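Long-range contacts in arginase (Glaciozyma antarctica, PDB 5YNL), which probably hydrolyses L-arginine to L-ornithine and urea at a two-manganese site, as arginases do: residues 173-178 / 227-232; 281-286 / 325-330. All blocks are in the same frame, centred on the assembly; numbering follows the deposited sequence.

Interaction 1: 173-178 / 227-232; sequences CLIWVD and RIVYIG
W176 and Y230, partners in the register of two parallel strands, meet through their rings in an offset edge-to-face pair. The CD1-CE1 side of the phenol points at the five-membered ring of the indole, the planes stand 64° apart, and Y230 CE1 comes within 3.4 Å of W176 CD1. The two side chains run side by side, but their first torsions differ. The indole CG lies opposite the backbone N (chi1 -175°), whereas the phenol CG lies beside the N (chi1 -74°), which brings the Y230 ring over to the indole. I228 CG1 lies over one face of the Y230 ring, near its rim, so an isoleucine suits this neighbouring position. On the other side of the sheet I175 CG1 touches V229 CG1 at 3.8 Å, and I175 CG2 meets I231 CD1. These branched residues suit both a strand and an apolar layer, which helix 254-273 covers through L270, A269 and V273. Four backbone hydrogen bonds hold the register, from L174 N to R227 O at 2.8 Å through to I231 N with W176 O. A longer bond, D178 N to I231 O at 3.3 Å, closes the ladder. Further out, H155 stacks on W176 and gives D178 OD2 a hydrogen bond from ND1, while D178 OD1 accepts from H180 N. The chemistry thus changes along the strand, from an apolar and aromatic body to a carboxylate just past its C-terminal end, consistent with the manganese-binding aspartate-histidine motif of arginases.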
ATOM      1  N   CYS A 173       2.602 -10.390  -3.549  1.00 37.19           N
ATOM      2  CA  CYS A 173       2.662  -9.480  -4.678  1.00 36.14           C
ATOM      3  C   CYS A 173       2.229  -8.088  -4.210  1.00 34.09           C
ATOM      4  O   CYS A 173       1.661  -7.960  -3.124  1.00 33.28           O
ATOM      5  CB  CYS A 173       1.767  -9.981  -5.805  1.00 35.41           C
ATOM      6  SG  CYS A 173       0.028  -9.944  -5.433  1.00 32.84           S
ATOM      7  N   LEU A 174       2.484  -7.047  -5.001  1.00 31.17           N
ATOM      8  CA  LEU A 174       2.220  -5.695  -4.523  1.00 29.77           C
ATOM      9  C   LEU A 174       1.358  -4.911  -5.491  1.00 28.05           C
ATOM     10  O   LEU A 174       1.710  -4.762  -6.680  1.00 28.46           O
ATOM     11  CB  LEU A 174       3.532  -4.949  -4.279  1.00 31.36           C
ATOM     12  CG  LEU A 174       3.554  -3.437  -3.969  1.00 31.56           C
ATOM     13  CD1 LEU A 174       2.718  -3.077  -2.745  1.00 31.96           C
ATOM     14  CD2 LEU A 174       4.999  -2.953  -3.785  1.00 33.80           C
ATOM     15  N   ILE A 175       0.231  -4.401  -4.995  1.00 26.79           N
ATOM     16  CA  ILE A 175      -0.631  -3.568  -5.829  1.00 25.91           C
ATOM     17  C   ILE A 175      -0.534  -2.146  -5.313  1.00 27.30           C
ATOM     18  O   ILE A 175      -0.854  -1.855  -4.156  1.00 27.85           O
ATOM     19  CB  ILE A 175      -2.078  -4.062  -5.815  1.00 23.82           C
ATOM     20  CG1 ILE A 175      -2.129  -5.465  -6.409  1.00 24.06           C
ATOM     21  CG2 ILE A 175      -3.015  -3.124  -6.631  1.00 22.32           C
ATOM     22  CD1 ILE A 175      -3.507  -6.019  -6.427  1.00 22.69           C
ATOM     23  N   TRP A 176      -0.061  -1.259  -6.168  1.00 25.59           N
ATOM     24  CA  TRP A 176       0.326   0.053  -5.715  1.00 27.67           C
ATOM     25  C   TRP A 176      -0.661   1.022  -6.354  1.00 25.52           C
ATOM     26  O   TRP A 176      -0.746   1.117  -7.587  1.00 23.26           O
ATOM     27  CB  TRP A 176       1.748   0.315  -6.184  1.00 29.54           C
ATOM     28  CG  TRP A 176       2.384   1.569  -5.716  1.00 33.17           C
ATOM     29  CD1 TRP A 176       2.155   2.842  -6.177  1.00 33.60           C
ATOM     30  CD2 TRP A 176       3.433   1.676  -4.752  1.00 36.64           C
ATOM     31  NE1 TRP A 176       2.979   3.732  -5.522  1.00 38.12           N
ATOM     32  CE2 TRP A 176       3.769   3.041  -4.644  1.00 40.14           C
ATOM     33  CE3 TRP A 176       4.100   0.751  -3.950  1.00 36.76           C
ATOM     34  CZ2 TRP A 176       4.746   3.500  -3.753  1.00 44.50           C
ATOM     35  CZ3 TRP A 176       5.065   1.204  -3.076  1.00 40.20           C
ATOM     36  CH2 TRP A 176       5.384   2.564  -2.984  1.00 44.30           C
ATOM     37  N   VAL A 177      -1.434   1.708  -5.521  1.00 26.45           N
ATOM     38  CA  VAL A 177      -2.442   2.633  -6.014  1.00 23.07           C
ATOM     39  C   VAL A 177      -2.019   4.071  -5.701  1.00 24.50           C
ATOM     40  O   VAL A 177      -1.938   4.484  -4.531  1.00 27.59           O
ATOM     41  CB  VAL A 177      -3.824   2.315  -5.420  1.00 20.58           C
ATOM     42  CG1 VAL A 177      -4.888   3.298  -5.968  1.00 18.07           C
ATOM     43  CG2 VAL A 177      -4.219   0.849  -5.725  1.00 20.47           C
ATOM     44  N   ASP A 178      -1.735   4.836  -6.756  1.00 26.65           N
ATOM     45  CA  ASP A 178      -1.088   6.141  -6.605  1.00 28.89           C
ATOM     46  C   ASP A 178      -1.096   6.841  -7.947  1.00 28.00           C
ATOM     47  O   ASP A 178      -1.139   6.191  -9.000  1.00 27.09           O
ATOM     48  CB  ASP A 178       0.365   5.959  -6.120  1.00 34.34           C
ATOM     49  CG  ASP A 178       0.951   7.218  -5.481  1.00 39.21           C
ATOM     50  OD1 ASP A 178       0.930   8.280  -6.136  1.00 37.61           O
ATOM     51  OD2 ASP A 178       1.437   7.151  -4.330  1.00 45.04           O
ATOM     52  N   ARG A 227       6.298  -8.557  -9.775  1.00 49.27           N
ATOM     53  CA  ARG A 227       5.420  -8.722  -8.621  1.00 47.61           C
ATOM     54  C   ARG A 227       4.694  -7.408  -8.270  1.00 45.89           C
ATOM     55  O   ARG A 227       3.809  -7.383  -7.421  1.00 42.91           O
ATOM     56  CB  ARG A 227       6.220  -9.252  -7.417  1.00 46.69           C
ATOM     57  CG  ARG A 227       6.011 -10.741  -7.037  1.00 47.83           C
ATOM     58  CD  ARG A 227       6.211 -11.712  -8.188  1.00 50.24           C
ATOM     59  NE  ARG A 227       4.941 -12.065  -8.836  1.00 49.49           N
ATOM     60  CZ  ARG A 227       4.801 -13.033  -9.745  1.00 51.50           C
ATOM     61  NH1 ARG A 227       5.851 -13.757 -10.121  1.00 54.25           N
ATOM     62  NH2 ARG A 227       3.608 -13.284 -10.278  1.00 51.28           N
ATOM     63  N   ILE A 228       5.053  -6.319  -8.936  1.00 39.29           N
ATOM     64  CA  ILE A 228       4.383  -5.040  -8.694  1.00 37.52           C
ATOM     65  C   ILE A 228       3.492  -4.618  -9.861  1.00 37.02           C
ATOM     66  O   ILE A 228       3.848  -4.834 -11.028  1.00 37.42           O
ATOM     67  CB  ILE A 228       5.384  -3.903  -8.305  1.00 37.03           C
ATOM     68  CG1 ILE A 228       4.660  -2.545  -8.176  1.00 35.32           C
ATOM     69  CG2 ILE A 228       6.573  -3.858  -9.258  1.00 38.35           C
ATOM     70  CD1 ILE A 228       5.542  -1.382  -7.677  1.00 35.15           C
ATOM     71  N   VAL A 229       2.320  -4.050  -9.534  1.00 32.72           N
ATOM     72  CA  VAL A 229       1.448  -3.451 -10.538  1.00 29.98           C
ATOM     73  C   VAL A 229       0.910  -2.107 -10.040  1.00 27.02           C
ATOM     74  O   VAL A 229       0.611  -1.939  -8.839  1.00 26.62           O
ATOM     75  CB  VAL A 229       0.324  -4.435 -11.013  1.00 29.12           C
ATOM     76  CG1 VAL A 229      -0.658  -4.742  -9.890  1.00 26.13           C
ATOM     77  CG2 VAL A 229      -0.414  -3.891 -12.229  1.00 24.96           C
ATOM     78  N   TYR A 230       0.826  -1.143 -10.958  1.00 29.17           N
ATOM     79  CA  TYR A 230       0.416   0.215 -10.642  1.00 27.78           C
ATOM     80  C   TYR A 230      -0.981   0.486 -11.221  1.00 25.26           C
ATOM     81  O   TYR A 230      -1.265   0.175 -12.395  1.00 24.90           O
ATOM     82  CB  TYR A 230       1.395   1.213 -11.261  1.00 29.24           C
ATOM     83  CG  TYR A 230       2.740   1.336 -10.585  1.00 31.90           C
ATOM     84  CD1 TYR A 230       2.900   2.116  -9.453  1.00 32.51           C
ATOM     85  CD2 TYR A 230       3.861   0.711 -11.103  1.00 33.52           C
ATOM     86  CE1 TYR A 230       4.130   2.248  -8.838  1.00 34.29           C
ATOM     87  CE2 TYR A 230       5.108   0.840 -10.489  1.00 35.35           C
ATOM     88  CZ  TYR A 230       5.226   1.611  -9.358  1.00 35.57           C
ATOM     89  OH  TYR A 230       6.445   1.749  -8.735  1.00 36.96           O
ATOM     90  N   ILE A 231      -1.848   1.070 -10.400  1.00 21.25           N
ATOM     91  CA  ILE A 231      -3.184   1.464 -10.816  1.00 19.28           C
ATOM     92  C   ILE A 231      -3.394   2.896 -10.392  1.00 19.12           C
ATOM     93  O   ILE A 231      -3.203   3.213  -9.197  1.00 19.10           O
ATOM     94  CB  ILE A 231      -4.250   0.616 -10.111  1.00 17.69           C
ATOM     95  CG1 ILE A 231      -4.092  -0.847 -10.536  1.00 18.14           C
ATOM     96  CG2 ILE A 231      -5.649   1.132 -10.440  1.00 16.22           C
ATOM     97  CD1 ILE A 231      -4.841  -1.854  -9.677  1.00 17.20           C
ATOM     98  N   GLY A 232      -3.816   3.749 -11.335  1.00 30.25           N
ATOM     99  CA  GLY A 232      -4.175   5.130 -11.041  1.00 30.47           C
ATOM    100  C   GLY A 232      -3.156   6.167 -11.487  1.00 34.40           C
ATOM    101  O   GLY A 232      -3.348   7.369 -11.279  1.00 38.29           O
TER

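Interaction 2: 281-286 / 325-330; sequences IHLSFD and VSLDIM
H282 leans against S326 and D328 across two neighbouring parallel strands in the middle of the eight-stranded α/β sheet of the arginase fold. At CB the chain turns CG opposite the backbone N (chi1 -167°), and from there the ring swings toward strand 325-330. CG then passes S326 CB at 3.8 Å. This methylene lies over one face of the imidazole, a CH-pi contact 29° off the ring normal, and a serine is slim enough to sit so close. Next, ND1 gives a weak hydrogen bond to S326 O at 3.2 Å, on the same oxygen that accepts from L283 N. At the tip CE1 approaches D328 OD1 in the plane of the ring at 3.0 Å, with the carboxylate turned 89° from the imidazole. NE2 lies farther from the same oxygen, whose hydrogen-bond partner is T161 of helix 158-168. Replacing H282 with an alanine would probably open a gap over S326 CB and beside D328 OD1, and leave S326 O without its second donor. Beyond the histidine, S284 OG is hydrogen-bonded to H155 NE2, and its very short approach to D328 OD2 is doubtful. The reverse side of the sheet is apolar: L283 CD2 faces L327 CD1 at 4.3 Å, and helix 345-356 covers F285, L327 and I329 through L352, A356 and V353. Backbone bonds join the strands throughout, among them D328 N to L283 O at 2.9 Å. The last, from M330 N to F285 O, is 2.7 Å long.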
ATOM      1  N   ILE A 281      -1.457 -10.783  -0.925  1.00 30.25           N
ATOM      2  CA  ILE A 281      -1.520  -9.486  -1.586  1.00 28.16           C
ATOM      3  C   ILE A 281      -1.184  -8.354  -0.608  1.00 28.30           C
ATOM      4  O   ILE A 281      -1.750  -8.284   0.498  1.00 30.12           O
ATOM      5  CB  ILE A 281      -2.928  -9.221  -2.207  1.00 27.39           C
ATOM      6  CG1 ILE A 281      -3.072  -9.956  -3.544  1.00 27.20           C
ATOM      7  CG2 ILE A 281      -3.178  -7.720  -2.405  1.00 25.36           C
ATOM      8  CD1 ILE A 281      -4.554 -10.128  -4.039  1.00 27.96           C
ATOM      9  N   HIS A 282      -0.284  -7.466  -1.032  1.00 30.54           N
ATOM     10  CA  HIS A 282      -0.006  -6.236  -0.319  1.00 31.41           C
ATOM     11  C   HIS A 282      -0.659  -5.113  -1.114  1.00 28.89           C
ATOM     12  O   HIS A 282      -0.239  -4.811  -2.246  1.00 26.78           O
ATOM     13  CB  HIS A 282       1.511  -5.994  -0.191  1.00 32.23           C
ATOM     14  CG  HIS A 282       1.891  -4.923   0.788  1.00 34.99           C
ATOM     15  ND1 HIS A 282       0.969  -4.123   1.437  1.00 36.51           N
ATOM     16  CD2 HIS A 282       3.103  -4.508   1.226  1.00 37.07           C
ATOM     17  CE1 HIS A 282       1.594  -3.280   2.235  1.00 39.72           C
ATOM     18  NE2 HIS A 282       2.894  -3.488   2.118  1.00 39.92           N
ATOM     19  N   LEU A 283      -1.691  -4.503  -0.550  1.00 31.72           N
ATOM     20  CA  LEU A 283      -2.340  -3.387  -1.246  1.00 29.21           C
ATOM     21  C   LEU A 283      -1.896  -2.088  -0.626  1.00 31.22           C
ATOM     22  O   LEU A 283      -2.283  -1.763   0.521  1.00 33.85           O
ATOM     23  CB  LEU A 283      -3.875  -3.483  -1.203  1.00 28.31           C
ATOM     24  CG  LEU A 283      -4.701  -2.366  -1.857  1.00 25.74           C
ATOM     25  CD1 LEU A 283      -4.356  -2.146  -3.355  1.00 23.72           C
ATOM     26  CD2 LEU A 283      -6.164  -2.712  -1.718  1.00 25.61           C
ATOM     27  N   SER A 284      -1.072  -1.344  -1.366  1.00 22.60           N
ATOM     28  CA  SER A 284      -0.538  -0.087  -0.830  1.00 25.70           C
ATOM     29  C   SER A 284      -1.272   1.082  -1.480  1.00 24.57           C
ATOM     30  O   SER A 284      -0.947   1.479  -2.611  1.00 23.68           O
ATOM     31  CB  SER A 284       0.969   0.003  -1.074  1.00 27.61           C
ATOM     32  OG  SER A 284       1.556   0.921  -0.173  1.00 32.74           O
ATOM     33  N   PHE A 285      -2.260   1.612  -0.758  1.00 31.65           N
ATOM     34  CA  PHE A 285      -3.227   2.569  -1.304  1.00 29.95           C
ATOM     35  C   PHE A 285      -2.949   4.012  -0.860  1.00 34.53           C
ATOM     36  O   PHE A 285      -2.994   4.325   0.335  1.00 36.57           O
ATOM     37  CB  PHE A 285      -4.648   2.187  -0.864  1.00 26.91           C
ATOM     38  CG  PHE A 285      -5.723   2.685  -1.788  1.00 24.42           C
ATOM     39  CD1 PHE A 285      -5.935   4.046  -1.967  1.00 26.02           C
ATOM     40  CD2 PHE A 285      -6.516   1.794  -2.481  1.00 22.01           C
ATOM     41  CE1 PHE A 285      -6.930   4.496  -2.848  1.00 24.52           C
ATOM     42  CE2 PHE A 285      -7.495   2.241  -3.336  1.00 20.97           C
ATOM     43  CZ  PHE A 285      -7.699   3.596  -3.529  1.00 22.04           C
ATOM     44  N   ASP A 286      -2.675   4.888  -1.823  1.00 23.98           N
ATOM     45  CA  ASP A 286      -2.416   6.279  -1.523  1.00 28.05           C
ATOM     46  C   ASP A 286      -3.642   7.038  -1.922  1.00 26.40           C
ATOM     47  O   ASP A 286      -4.104   6.936  -3.053  1.00 24.57           O
ATOM     48  CB  ASP A 286      -1.239   6.805  -2.330  1.00 32.52           C
ATOM     49  CG  ASP A 286      -0.809   8.176  -1.886  1.00 35.28           C
ATOM     50  OD1 ASP A 286      -1.610   9.130  -2.014  1.00 35.76           O
ATOM     51  OD2 ASP A 286       0.330   8.308  -1.387  1.00 36.39           O
ATOM     52  N   VAL A 325      -2.963  -9.627   2.846  1.00 37.34           N
ATOM     53  CA  VAL A 325      -2.343  -9.710   4.164  1.00 39.43           C
ATOM     54  C   VAL A 325      -1.911  -8.340   4.688  1.00 40.21           C
ATOM     55  O   VAL A 325      -1.817  -8.144   5.894  1.00 42.29           O
ATOM     56  CB  VAL A 325      -1.138 -10.660   4.182  1.00 39.29           C
ATOM     57  CG1 VAL A 325      -1.585 -12.107   3.926  1.00 39.47           C
ATOM     58  CG2 VAL A 325      -0.098 -10.216   3.146  1.00 37.16           C
ATOM     59  N   SER A 326      -1.670  -7.393   3.786  1.00 40.21           N
ATOM     60  CA  SER A 326      -1.257  -6.051   4.183  0.78 41.39           C
ATOM     61  C   SER A 326      -1.919  -4.959   3.379  1.00 39.97           C
ATOM     62  O   SER A 326      -2.047  -5.057   2.151  1.00 36.04           O
ATOM     63  CB  SER A 326       0.253  -5.880   4.088  0.78 40.99           C
ATOM     64  OG  SER A 326       0.873  -6.338   5.263  0.78 43.19           O
ATOM     65  N   LEU A 327      -2.317  -3.914   4.095  1.00 35.52           N
ATOM     66  CA  LEU A 327      -3.009  -2.765   3.539  1.00 31.24           C
ATOM     67  C   LEU A 327      -2.350  -1.486   4.042  1.00 32.67           C
ATOM     68  O   LEU A 327      -2.260  -1.273   5.270  1.00 34.45           O
ATOM     69  CB  LEU A 327      -4.464  -2.778   4.019  1.00 29.60           C
ATOM     70  CG  LEU A 327      -5.322  -1.536   3.772  1.00 26.54           C
ATOM     71  CD1 LEU A 327      -5.514  -1.321   2.270  1.00 23.52           C
ATOM     72  CD2 LEU A 327      -6.638  -1.697   4.478  1.00 26.37           C
ATOM     73  N   ASP A 328      -1.884  -0.649   3.115  1.00 30.22           N
ATOM     74  CA  ASP A 328      -1.470   0.699   3.472  1.00 31.96           C
ATOM     75  C   ASP A 328      -2.556   1.684   3.033  1.00 28.49           C
ATOM     76  O   ASP A 328      -3.078   1.585   1.907  1.00 25.54           O
ATOM     77  CB  ASP A 328      -0.194   1.115   2.748  1.00 34.75           C
ATOM     78  CG  ASP A 328       0.909   0.093   2.827  1.00 35.52           C
ATOM     79  OD1 ASP A 328       0.932  -0.755   3.752  1.00 36.04           O
ATOM     80  OD2 ASP A 328       1.782   0.176   1.939  1.00 33.98           O
ATOM     81  N   ILE A 329      -2.874   2.642   3.895  1.00 29.29           N
ATOM     82  CA  ILE A 329      -3.737   3.742   3.505  1.00 27.88           C
ATOM     83  C   ILE A 329      -2.889   4.996   3.720  1.00 30.77           C
ATOM     84  O   ILE A 329      -2.718   5.447   4.871  1.00 32.25           O
ATOM     85  CB  ILE A 329      -4.987   3.830   4.401  1.00 26.66           C
ATOM     86  CG1 ILE A 329      -5.744   2.501   4.435  1.00 25.68           C
ATOM     87  CG2 ILE A 329      -5.880   5.017   3.977  1.00 26.90           C
ATOM     88  CD1 ILE A 329      -6.634   2.227   3.226  1.00 23.90           C
ATOM     89  N   MET A 330      -2.344   5.557   2.643  1.00 29.21           N
ATOM     90  CA  MET A 330      -1.320   6.582   2.789  1.00 32.28           C
ATOM     91  C   MET A 330      -1.825   7.991   2.446  1.00 32.76           C
ATOM     92  O   MET A 330      -2.865   8.152   1.796  1.00 30.90           O
ATOM     93  CB  MET A 330      -0.125   6.215   1.902  1.00 33.97           C
ATOM     94  CG  MET A 330       0.494   4.841   2.182  1.00 33.82           C
ATOM     95  SD  MET A 330       1.431   4.683   3.727  1.00 35.41           S
ATOM     96  CE  MET A 330       2.478   3.280   3.332  1.00 35.12           C
TER

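Overall arrangement
Interactions 1 and 2 belong to one parallel sheet, in which strands 173-177 and 281-286 are neighbours; their centres are 9 Å apart. Probable backbone hydrogen bonds, I175 N to H282 O and V177 O to D286 N, both 2.8 Å, stitch them together, so four adjacent strands form one continuous array, in the order 325-330, 281-286, 173-178, 227-232. D178, just after its strand, and D286, the last residue of its own, lie side by side, with their OD2 atoms close together. With H155, H180, D182 and D288 they probably correspond to the manganese ligands of other arginases, which would place the active site at the C-terminal ends of these strands.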